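Local atomic coordinates of lectin (PDB entry 6T0Q), a protein that binds galactose-type sugars, including N-acetyl-D-galactosamine, and calcium ions. Residues 232-237 with 273-278. Numbering follows the deposited sequence.
Sequences ATVLIA and NTFAIN. With NAG (2-acetamido-2-deoxy-beta-D-glucopyranose), chain B.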
loop_
_atom_site.group_PDB
_atom_site.type_symbol
_atom_site.label_atom_id
_atom_site.label_comp_id
_atom_site.label_asym_id
_atom_site.label_seq_id
_atom_site.Cartn_x
_atom_site.Cartn_y
_atom_site.Cartn_z
ATOM N N ALA A 232 -3.132 -11.318 11.735
ATOM C CA ALA A 232 -3.494 -12.348 10.771
ATOM C C ALA A 232 -3.372 -13.716 11.419
ATOM O O ALA A 232 -2.516 -13.945 12.282
ATOM C CB ALA A 232 -2.630 -12.313 9.509
ATOM N N THR A 233 -4.263 -14.608 11.011
ATOM C CA THR A 233 -4.178 -16.024 11.334
ATOM C C THR A 233 -3.971 -16.773 10.031
ATOM O O THR A 233 -4.678 -16.514 9.053
ATOM C CB THR A 233 -5.444 -16.498 12.038
ATOM O OG1 THR A 233 -5.682 -15.655 13.175
ATOM C CG2 THR A 233 -5.285 -17.959 12.507
ATOM N N VAL A 234 -2.994 -17.677 10.005
ATOM C CA VAL A 234 -2.620 -18.393 8.786
ATOM C C VAL A 234 -2.734 -19.885 9.040
ATOM O O VAL A 234 -2.213 -20.390 10.039
ATOM C CB VAL A 234 -1.192 -18.040 8.326
ATOM C CG1 VAL A 234 -0.828 -18.830 7.053
ATOM C CG2 VAL A 234 -1.058 -16.549 8.107
ATOM N N LEU A 235 -3.407 -20.587 8.135
ATOM C CA LEU A 235 -3.461 -22.040 8.130
ATOM C C LEU A 235 -2.804 -22.526 6.844
ATOM O O LEU A 235 -3.167 -22.054 5.766
ATOM C CB LEU A 235 -4.914 -22.513 8.205
ATOM C CG LEU A 235 -5.115 -24.020 8.131
ATOM C CD1 LEU A 235 -4.502 -24.664 9.355
ATOM C CD2 LEU A 235 -6.609 -24.332 8.019
ATOM N N ILE A 236 -1.842 -23.449 6.937
ATOM C CA ILE A 236 -1.063 -23.818 5.754
ATOM C C ILE A 236 -0.623 -25.279 5.819
ATOM O O ILE A 236 -0.334 -25.821 6.892
ATOM C CB ILE A 236 0.152 -22.873 5.604
ATOM C CG1 ILE A 236 0.987 -23.204 4.363
ATOM C CG2 ILE A 236 1.038 -22.912 6.863
ATOM C CD1 ILE A 236 1.995 -22.068 4.056
ATOM N N ALA A 237 -0.561 -25.915 4.646
ATOM C CA ALA A 237 0.029 -27.241 4.498
ATOM C C ALA A 237 0.613 -27.350 3.097
ATOM O O ALA A 237 0.204 -26.627 2.184
ATOM C CB ALA A 237 -0.999 -28.358 4.741
ATOM N N ASN A 273 1.052 -5.810 3.610
ATOM C CA ASN A 273 1.613 -7.059 4.119
ATOM C C ASN A 273 1.766 -8.072 2.999
ATOM O O ASN A 273 0.820 -8.306 2.240
ATOM C CB ASN A 273 0.733 -7.639 5.234
ATOM C CG ASN A 273 0.726 -6.760 6.459
ATOM O OD1 ASN A 273 1.655 -6.800 7.262
ATOM N ND2 ASN A 273 -0.304 -5.937 6.593
ATOM N N THR A 274 2.943 -8.694 2.926
ATOM C CA THR A 274 3.276 -9.659 1.884
ATOM C C THR A 274 3.533 -11.024 2.508
ATOM O O THR A 274 4.418 -11.166 3.361
ATOM C CB THR A 274 4.507 -9.219 1.086
ATOM O OG1 THR A 274 4.182 -8.072 0.290
ATOM C CG2 THR A 274 4.961 -10.355 0.160
ATOM N N PHE A 275 2.776 -12.024 2.072
ATOM C CA PHE A 275 2.955 -13.399 2.504
ATOM C C PHE A 275 3.757 -14.122 1.433
ATOM O O PHE A 275 3.426 -14.036 0.248
ATOM C CB PHE A 275 1.593 -14.065 2.728
ATOM C CG PHE A 275 0.729 -13.324 3.728
ATOM C CD1 PHE A 275 -0.044 -12.244 3.334
ATOM C CD2 PHE A 275 0.717 -13.692 5.063
ATOM C CE1 PHE A 275 -0.825 -11.542 4.259
ATOM C CE2 PHE A 275 -0.061 -12.998 5.995
ATOM C CZ PHE A 275 -0.830 -11.929 5.592
ATOM N N ALA A 276 4.821 -14.813 1.839
ATOM C CA ALA A 276 5.672 -15.498 0.876
ATOM C C ALA A 276 5.949 -16.916 1.337
ATOM O O ALA A 276 6.148 -17.166 2.529
ATOM C CB ALA A 276 6.992 -14.750 0.654
ATOM N N ILE A 277 5.950 -17.848 0.385
ATOM C CA ILE A 277 6.095 -19.265 0.679
ATOM C C ILE A 277 7.194 -19.832 -0.205
ATOM O O ILE A 277 7.193 -19.615 -1.420
ATOM C CB ILE A 277 4.783 -20.039 0.439
ATOM C CG1 ILE A 277 3.619 -19.457 1.246
ATOM C CG2 ILE A 277 4.973 -21.511 0.771
ATOM C CD1 ILE A 277 2.261 -20.075 0.834
ATOM N N ASN A 278 8.126 -20.550 0.398
ATOM C CA ASN A 278 9.024 -21.434 -0.334
ATOM C C ASN A 278 8.549 -22.861 -0.064
ATOM O O ASN A 278 8.695 -23.371 1.049
ATOM C CB ASN A 278 10.475 -21.205 0.096
ATOM C CG ASN A 278 11.423 -22.308 -0.379
ATOM O OD1 ASN A 278 11.076 -23.137 -1.209
ATOM N ND2 ASN A 278 12.638 -22.304 0.154
HETATM C C1 NAG B . 13.607 -23.313 -0.171
HETATM C C2 NAG B . 15.033 -22.790 -0.143
HETATM C C3 NAG B . 16.005 -23.939 -0.334
HETATM C C4 NAG B . 15.809 -24.971 0.766
HETATM C C5 NAG B . 14.350 -25.426 0.864
HETATM C C6 NAG B . 14.078 -26.153 2.162
HETATM C C7 NAG B . 15.545 -20.493 -0.817
HETATM C C8 NAG B . 15.760 -19.550 -1.962
HETATM N N2 NAG B . 15.255 -21.757 -1.143
HETATM O O3 NAG B . 17.333 -23.430 -0.289
HETATM O O4 NAG B . 16.684 -25.919 0.290
HETATM O O5 NAG B . 13.439 -24.312 0.851
HETATM O O6 NAG B . 13.656 -27.489 1.935
HETATM O O7 NAG B . 15.624 -20.126 0.355
#
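I236 and I277 meet methyl to methyl, with CD1 of I236 3.8 Å from CD1 of I277, the closest approach between 232-237 and 273-278. Each brings its longer branch to the meeting by a different route. I236 runs fully extended, CG1 lying opposite the backbone N (chi1 -179°) and CD1 continuing the line, whereas I277 turns CG1 to the side of its backbone N (chi1 -56°) before straightening to its terminal methyl. The two thus reach tip to tip from opposing backbones.

Toward the N-terminal ends of both strands the fit is looser, as the longer approaches there attest. A232 CB lies at the edge of the F275 ring, near its plane and 4.3 Å from F275 CZ, while V234 CG2 comes in obliquely, at 4.3 Å from F275 CE2. The pairs A232-N273, V234-F275 and I236-I277 have nearly constant CA separations, and the strand axes, inclined by 17°, come no closer than 10.8 Å. With no hydrogen bond across, that spacing identifies two stacked sheets of a beta sandwich: 229-239 belongs to one layer and 273-281 to the other. Neighbours in both layers complete the apolar core. I292 packs against V234 and F275, and L244 against V234 and I277. The two segments bury 148 Å² between them, a modest area consistent with shared packing of this kind.

On the side of 273-278 turned from 232-237, T274 and N278 bring polar groups. T274 OG1 hydrogen-bonds to T221 OG1, away from the interlayer core. N278 takes no part in that core, and its ND2 is joined covalently to C1 of the NAG at 1.4 Å. This is an N-linked glycan on an Asn-Ala-Thr sequon, with S215 and I316 touching the asparagine that bears it.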